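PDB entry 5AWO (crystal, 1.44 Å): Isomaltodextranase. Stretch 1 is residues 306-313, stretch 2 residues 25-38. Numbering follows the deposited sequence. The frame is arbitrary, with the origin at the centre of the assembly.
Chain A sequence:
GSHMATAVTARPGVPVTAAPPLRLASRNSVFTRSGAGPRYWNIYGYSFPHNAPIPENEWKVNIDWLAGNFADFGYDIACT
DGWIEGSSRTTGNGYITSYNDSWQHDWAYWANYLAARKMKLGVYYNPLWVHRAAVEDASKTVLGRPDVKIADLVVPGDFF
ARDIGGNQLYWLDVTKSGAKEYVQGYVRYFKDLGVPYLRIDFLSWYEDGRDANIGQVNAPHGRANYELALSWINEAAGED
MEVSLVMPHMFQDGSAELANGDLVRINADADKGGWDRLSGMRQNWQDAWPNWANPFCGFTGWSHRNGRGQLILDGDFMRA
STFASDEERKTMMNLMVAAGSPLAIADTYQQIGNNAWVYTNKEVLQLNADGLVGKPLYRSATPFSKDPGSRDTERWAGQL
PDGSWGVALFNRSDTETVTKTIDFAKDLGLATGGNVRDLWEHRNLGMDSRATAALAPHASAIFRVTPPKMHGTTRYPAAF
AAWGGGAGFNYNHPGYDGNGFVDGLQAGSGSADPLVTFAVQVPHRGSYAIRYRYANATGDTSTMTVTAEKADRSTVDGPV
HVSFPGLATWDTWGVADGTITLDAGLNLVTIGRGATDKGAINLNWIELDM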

ATOM      1  N   ASN A 306      -0.268   4.653   5.433  1.00 13.58           N
ATOM      2  CA  ASN A 306      -1.189   4.132   4.423  1.00 13.83           C
ATOM      3  C   ASN A 306      -2.181   5.193   3.935  1.00 14.93           C
ATOM      4  O   ASN A 306      -2.142   6.339   4.388  1.00 15.75           O
ATOM      5  CB  ASN A 306      -1.872   2.850   4.887  1.00 13.93           C
ATOM      6  CG  ASN A 306      -3.022   3.072   5.848  1.00 14.46           C
ATOM      7  OD1 ASN A 306      -3.548   4.173   6.012  1.00 14.07           O
ATOM      8  ND2 ASN A 306      -3.480   1.975   6.457  1.00 16.06           N
ATOM      9  N   GLY A 307      -3.009   4.828   2.970  1.00 14.74           N
ATOM     10  CA  GLY A 307      -4.111   5.675   2.504  1.00 15.61           C
ATOM     11  C   GLY A 307      -3.879   6.380   1.182  1.00 15.65           C
ATOM     12  O   GLY A 307      -2.821   6.284   0.575  1.00 14.87           O
ATOM     13  N   ARG A 308      -4.895   7.101   0.739  1.00 15.97           N
ATOM     14  CA  ARG A 308      -4.877   7.655  -0.598  1.00 15.58           C
ATOM     15  C   ARG A 308      -3.711   8.615  -0.789  1.00 16.01           C
ATOM     16  O   ARG A 308      -3.581   9.604  -0.051  1.00 16.29           O
ATOM     17  CB  ARG A 308      -6.199   8.378  -0.915  1.00 16.23           C
ATOM     18  CG  ARG A 308      -7.453   7.518  -0.775  1.00 16.65           C
ATOM     19  CD  ARG A 308      -7.338   6.143  -1.425  1.00 16.00           C
ATOM     20  NE  ARG A 308      -8.589   5.385  -1.272  1.00 15.55           N
ATOM     21  CZ  ARG A 308      -9.606   5.383  -2.136  1.00 16.83           C
ATOM     22  NH1 ARG A 308      -9.559   6.065  -3.282  1.00 16.48           N
ATOM     23  NH2 ARG A 308     -10.684   4.660  -1.885  1.00 16.96           N
ATOM     24  N   GLY A 309      -2.877   8.287  -1.774  1.00 15.62           N
ATOM     25  CA  GLY A 309      -1.701   9.054  -2.150  1.00 15.71           C
ATOM     26  C   GLY A 309      -0.457   8.817  -1.331  1.00 15.42           C
ATOM     27  O   GLY A 309       0.582   9.357  -1.671  1.00 15.58           O
ATOM     28  N   GLN A 310      -0.556   7.987  -0.281  1.00 14.83           N
ATOM     29  CA  GLN A 310       0.599   7.609   0.542  1.00 14.47           C
ATOM     30  C   GLN A 310       1.088   6.233   0.045  1.00 13.97           C
ATOM     31  O   GLN A 310       1.317   6.097  -1.136  1.00 15.51           O
ATOM     32  CB  GLN A 310       0.237   7.677   2.034  1.00 15.46           C
ATOM     33  CG  GLN A 310      -0.287   9.050   2.458  1.00 15.58           C
ATOM     34  CD  GLN A 310       0.719  10.169   2.184  1.00 16.36           C
ATOM     35  OE1 GLN A 310       1.911  10.043   2.521  1.00 16.03           O
ATOM     36  NE2 GLN A 310       0.233  11.264   1.584  1.00 16.40           N
ATOM     37  N   LEU A 311       1.157   5.209   0.903  1.00 14.47           N
ATOM     38  CA  LEU A 311       1.576   3.889   0.455  1.00 13.98           C
ATOM     39  C   LEU A 311       0.436   2.874   0.614  1.00 13.22           C
ATOM     40  O   LEU A 311      -0.387   2.964   1.548  1.00 13.84           O
ATOM     41  CB  LEU A 311       2.774   3.407   1.251  1.00 14.52           C
ATOM     42  CG  LEU A 311       4.120   3.987   0.822  1.00 14.30           C
ATOM     43  CD1 LEU A 311       5.156   3.740   1.885  1.00 14.71           C
ATOM     44  CD2 LEU A 311       4.541   3.407  -0.519  1.00 14.83           C
ATOM     45  N   ILE A 312       0.403   1.920  -0.293  1.00 13.22           N
ATOM     46  CA  ILE A 312      -0.352   0.681  -0.095  1.00 12.96           C
ATOM     47  C   ILE A 312       0.535  -0.328   0.641  1.00 13.04           C
ATOM     48  O   ILE A 312       1.671  -0.583   0.238  1.00 13.33           O
ATOM     49  CB  ILE A 312      -0.867   0.122  -1.434  1.00 12.56           C
ATOM     50  CG1 ILE A 312      -1.945   1.035  -2.019  1.00 13.59           C
ATOM     51  CG2 ILE A 312      -1.440  -1.287  -1.259  1.00 13.40           C
ATOM     52  CD1 ILE A 312      -2.232   0.852  -3.469  1.00 14.18           C
ATOM     53  N   LEU A 313       0.055  -0.839   1.767  1.00 12.95           N
ATOM     54  CA  LEU A 313       0.804  -1.836   2.533  1.00 12.64           C
ATOM     55  C   LEU A 313       0.579  -3.236   1.982  1.00 12.42           C
ATOM     56  O   LEU A 313      -0.541  -3.636   1.712  1.00 12.63           O
ATOM     57  CB  LEU A 313       0.427  -1.747   4.013  1.00 12.49           C
ATOM     58  CG  LEU A 313       0.490  -0.364   4.646  1.00 13.39           C
ATOM     59  CD1 LEU A 313       0.211  -0.438   6.139  1.00 14.11           C
ATOM     60  CD2 LEU A 313       1.817   0.342   4.396  1.00 13.19           C
TER
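Stretch 2 25-38: ASRNSVFTRSGAGP

Stretch 2 reaches the 306-313 segment as a loop, a short helix beginning at Val 30, and a second loop that includes Gly 35, the first residue after the helix to leave helical phi/psi, with positive phi. Its sequence does not run in simple register with stretch 1: the closest pairs, CA to CA, are Arg 308 with Arg 33 (4.3 Å), Gly 309 with Asn 28 (4.2 Å), Gln 310 with Ser 26 (5.9 Å) and Ile 312 with Gly 37 (6.2 Å).

Asn 306 and Leu 313, at the two ends, make no contact. At Gly 307 a type II turn begins, closed by Gln 310 N to Gly 307 O at 3.0 Å, and its corner meets the helix. Arg 308 brings its CA to 3.2 Å from Thr 32 O, a CA-H...O contact, while its guanidinium reaches the chain leaving the helix: NH1 donates to Arg 33 O at 3.0 Å, near the guanidinium plane, and Gly 35 N lies over one face. Water 3 joins Arg 308 NH1 (2.9 Å) to Ser 34 O (3.2 Å).

Gly 309 is held through its backbone at both ends. Its N donates to Thr 32 O at 3.2 Å, and its O accepts from Ser 26 OG at 2.6 Å. Positive phi favours glycine here, and packing adds a second reason: an ideal CB would lie 2.8 Å from Asn 28 OD1, a clash. That oxygen is itself fixed by Arg 33 NH1 at 2.9 Å.

Gln 310 points its CB away, yet NE2 returns through water 1 (3.1 Å), which donates to Ser 26 OG (2.7 Å). Its O lies 3.3 Å from Thr 32 CG2. Leu 311 faces away, and Ile 312, entering the strand, turns back: CD1 sits 4.1 Å from Thr 32 CG2 and 3.8 Å from Gly 35 O, and CG2 rests 3.8 Å from Gly 37 CA.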

ATOM      1  N   ALA A  25       5.703  14.695  -0.129  1.00 20.13           N
ATOM      2  CA  ALA A  25       6.800  13.785   0.116  1.00 19.98           C
ATOM      3  C   ALA A  25       6.462  12.335  -0.291  1.00 17.95           C
ATOM      4  O   ALA A  25       7.162  11.410   0.113  1.00 18.55           O
ATOM      5  CB  ALA A  25       7.215  13.851   1.574  1.00 20.90           C
ATOM      6  N   SER A  26       5.406  12.151  -1.078  1.00 16.91           N
ATOM      7  CA  SER A  26       5.057  10.824  -1.583  1.00 16.84           C
ATOM      8  C   SER A  26       4.962  10.814  -3.092  1.00 16.84           C
ATOM      9  O   SER A  26       4.750  11.861  -3.722  1.00 17.48           O
ATOM     10  CB  SER A  26       3.740  10.356  -0.969  1.00 17.00           C
ATOM     11  OG  SER A  26       2.622  11.038  -1.524  1.00 17.22           O
ATOM     12  N   ARG A  27       5.136   9.643  -3.688  1.00 16.01           N
ATOM     13  CA  ARG A  27       4.978   9.480  -5.125  1.00 16.20           C
ATOM     14  C   ARG A  27       3.592   9.871  -5.589  1.00 17.08           C
ATOM     15  O   ARG A  27       3.428  10.399  -6.692  1.00 18.43           O
ATOM     16  CB  ARG A  27       5.290   8.031  -5.521  1.00 15.84           C
ATOM     17  CG  ARG A  27       4.873   7.617  -6.921  1.00 16.64           C
ATOM     18  CD  ARG A  27       5.400   6.224  -7.232  1.00 16.34           C
ATOM     19  NE  ARG A  27       4.531   5.439  -8.077  1.00 16.44           N
ATOM     20  CZ  ARG A  27       4.577   5.361  -9.402  1.00 15.29           C
ATOM     21  NH1 ARG A  27       3.742   4.593 -10.036  1.00 15.52           N
ATOM     22  NH2 ARG A  27       5.466   6.080 -10.111  1.00 16.38           N
ATOM     23  N   ASN A  28       2.576   9.593  -4.773  1.00 16.47           N
ATOM     24  CA  ASN A  28       1.243  10.160  -5.000  1.00 16.28           C
ATOM     25  C   ASN A  28       0.678   9.807  -6.359  1.00 16.45           C
ATOM     26  O   ASN A  28       0.072  10.662  -7.062  1.00 16.74           O
ATOM     27  CB  ASN A  28       1.369  11.701  -4.825  1.00 17.07           C
ATOM     28  CG  ASN A  28       0.050  12.429  -4.825  1.00 17.22           C
ATOM     29  OD1 ASN A  28      -0.952  12.011  -4.237  1.00 17.63           O
ATOM     30  ND2 ASN A  28       0.054  13.593  -5.479  1.00 18.20           N
ATOM     31  N   SER A  29       0.840   8.548  -6.755  1.00 15.03           N
ATOM     32  CA  SER A  29       0.402   8.092  -8.066  1.00 15.08           C
ATOM     33  C   SER A  29      -1.103   7.775  -8.098  1.00 14.95           C
ATOM     34  O   SER A  29      -1.751   7.632  -7.076  1.00 15.67           O
ATOM     35  CB  SER A  29       1.165   6.850  -8.485  1.00 15.89           C
ATOM     36  OG  SER A  29       0.540   5.687  -7.923  1.00 15.22           O
ATOM     37  N   VAL A  30      -1.630   7.606  -9.314  1.00 15.92           N
ATOM     38  CA  VAL A  30      -3.001   7.204  -9.498  1.00 16.31           C
ATOM     39  C   VAL A  30      -3.287   5.872  -8.777  1.00 15.60           C
ATOM     40  O   VAL A  30      -4.411   5.626  -8.343  1.00 16.44           O
ATOM     41  CB  VAL A  30      -3.338   7.134 -11.014  1.00 16.96           C
ATOM     42  CG1 VAL A  30      -2.486   6.123 -11.762  1.00 18.13           C
ATOM     43  CG2 VAL A  30      -4.820   6.925 -11.245  1.00 17.45           C
ATOM     44  N   PHE A  31      -2.275   5.010  -8.661  1.00 14.71           N
ATOM     45  CA  PHE A  31      -2.492   3.730  -7.982  1.00 15.51           C
ATOM     46  C   PHE A  31      -2.827   3.904  -6.508  1.00 14.84           C
ATOM     47  O   PHE A  31      -3.835   3.351  -6.026  1.00 14.55           O
ATOM     48  CB  PHE A  31      -1.269   2.837  -8.130  1.00 14.68           C
ATOM     49  CG  PHE A  31      -1.045   2.379  -9.536  1.00 14.88           C
ATOM     50  CD1 PHE A  31      -1.757   1.313 -10.073  1.00 15.60           C
ATOM     51  CD2 PHE A  31      -0.108   3.019 -10.327  1.00 15.83           C
ATOM     52  CE1 PHE A  31      -1.554   0.918 -11.381  1.00 16.88           C
ATOM     53  CE2 PHE A  31       0.104   2.616 -11.620  1.00 17.03           C
ATOM     54  CZ  PHE A  31      -0.614   1.568 -12.149  1.00 17.19           C
ATOM     55  N   THR A  32      -2.030   4.648  -5.768  1.00 14.27           N
ATOM     56  CA  THR A  32      -2.317   4.807  -4.357  1.00 14.87           C
ATOM     57  C   THR A  32      -3.484   5.755  -4.108  1.00 15.08           C
ATOM     58  O   THR A  32      -4.138   5.687  -3.070  1.00 15.89           O
ATOM     59  CB  THR A  32      -1.114   5.295  -3.549  1.00 14.84           C
ATOM     60  OG1 THR A  32      -0.693   6.574  -4.050  1.00 15.62           O
ATOM     61  CG2 THR A  32       0.033   4.289  -3.603  1.00 14.37           C
ATOM     62  N   ARG A  33      -3.734   6.680  -5.040  1.00 15.26           N
ATOM     63  CA  ARG A  33      -4.871   7.580  -4.879  1.00 15.99           C
ATOM     64  C   ARG A  33      -6.216   6.957  -5.179  1.00 15.74           C
ATOM     65  O   ARG A  33      -7.237   7.411  -4.666  1.00 15.95           O
ATOM     66  CB  ARG A  33      -4.650   8.803  -5.780  1.00 15.84           C
ATOM     67  CG  ARG A  33      -3.452   9.633  -5.379  1.00 16.82           C
ATOM     68  CD  ARG A  33      -3.096  10.694  -6.425  1.00 15.92           C
ATOM     69  NE  ARG A  33      -4.193  11.639  -6.627  1.00 16.67           N
ATOM     70  CZ  ARG A  33      -4.416  12.696  -5.853  1.00 16.49           C
ATOM     71  NH1 ARG A  33      -3.642  12.994  -4.820  1.00 16.45           N
ATOM     72  NH2 ARG A  33      -5.477  13.451  -6.093  1.00 18.55           N
ATOM     73  N   SER A  34      -6.230   5.925  -6.028  1.00 16.19           N
ATOM     74  CA  SER A  34      -7.485   5.361  -6.530  1.00 17.17           C
ATOM     75  C   SER A  34      -8.089   4.271  -5.654  1.00 17.51           C
ATOM     76  O   SER A  34      -9.244   3.904  -5.882  1.00 18.83           O
ATOM     77  CB  SER A  34      -7.339   4.799  -7.954  1.00 18.91           C
ATOM     78  OG  SER A  34      -6.995   5.825  -8.868  1.00 19.94           O
ATOM     79  N   GLY A  35      -7.357   3.766  -4.676  1.00 16.65           N
ATOM     80  CA  GLY A  35      -7.893   2.669  -3.872  1.00 18.32           C
ATOM     81  C   GLY A  35      -6.842   1.804  -3.241  1.00 16.58           C
ATOM     82  O   GLY A  35      -5.728   2.234  -2.916  1.00 16.99           O
ATOM     83  N   ALA A  36      -7.239   0.535  -3.126  1.00 16.16           N
ATOM     84  CA  ALA A  36      -6.467  -0.490  -2.456  1.00 16.46           C
ATOM     85  C   ALA A  36      -5.545  -1.209  -3.426  1.00 15.51           C
ATOM     86  O   ALA A  36      -5.460  -0.897  -4.620  1.00 15.58           O
ATOM     87  CB  ALA A  36      -7.413  -1.469  -1.797  1.00 16.96           C
ATOM     88  N   GLY A  37      -4.782  -2.162  -2.900  1.00 14.29           N
ATOM     89  CA  GLY A  37      -3.862  -2.916  -3.723  1.00 14.42           C
ATOM     90  C   GLY A  37      -4.559  -3.748  -4.794  1.00 13.73           C
ATOM     91  O   GLY A  37      -5.768  -3.993  -4.734  1.00 14.05           O
ATOM     92  N   PRO A  38      -3.801  -4.208  -5.760  1.00 13.95           N
ATOM     93  CA  PRO A  38      -4.346  -4.997  -6.853  1.00 14.36           C
ATOM     94  C   PRO A  38      -4.593  -6.471  -6.495  1.00 14.71           C
ATOM     95  O   PRO A  38      -3.983  -7.011  -5.567  1.00 14.24           O
ATOM     96  CB  PRO A  38      -3.248  -4.924  -7.902  1.00 15.16           C
ATOM     97  CG  PRO A  38      -1.995  -4.852  -7.109  1.00 15.75           C
ATOM     98  CD  PRO A  38      -2.345  -4.001  -5.925  1.00 14.41           C
TER
HETATM   99  O   HOH W   1       1.490  13.256  -0.399  1.00 17.79           O
HETATM  100  O   HOH W   2       3.234   7.293  -2.710  1.00 15.93           O
HETATM  101  O   HOH W   3     -11.933   4.891  -4.531  1.00 18.09           O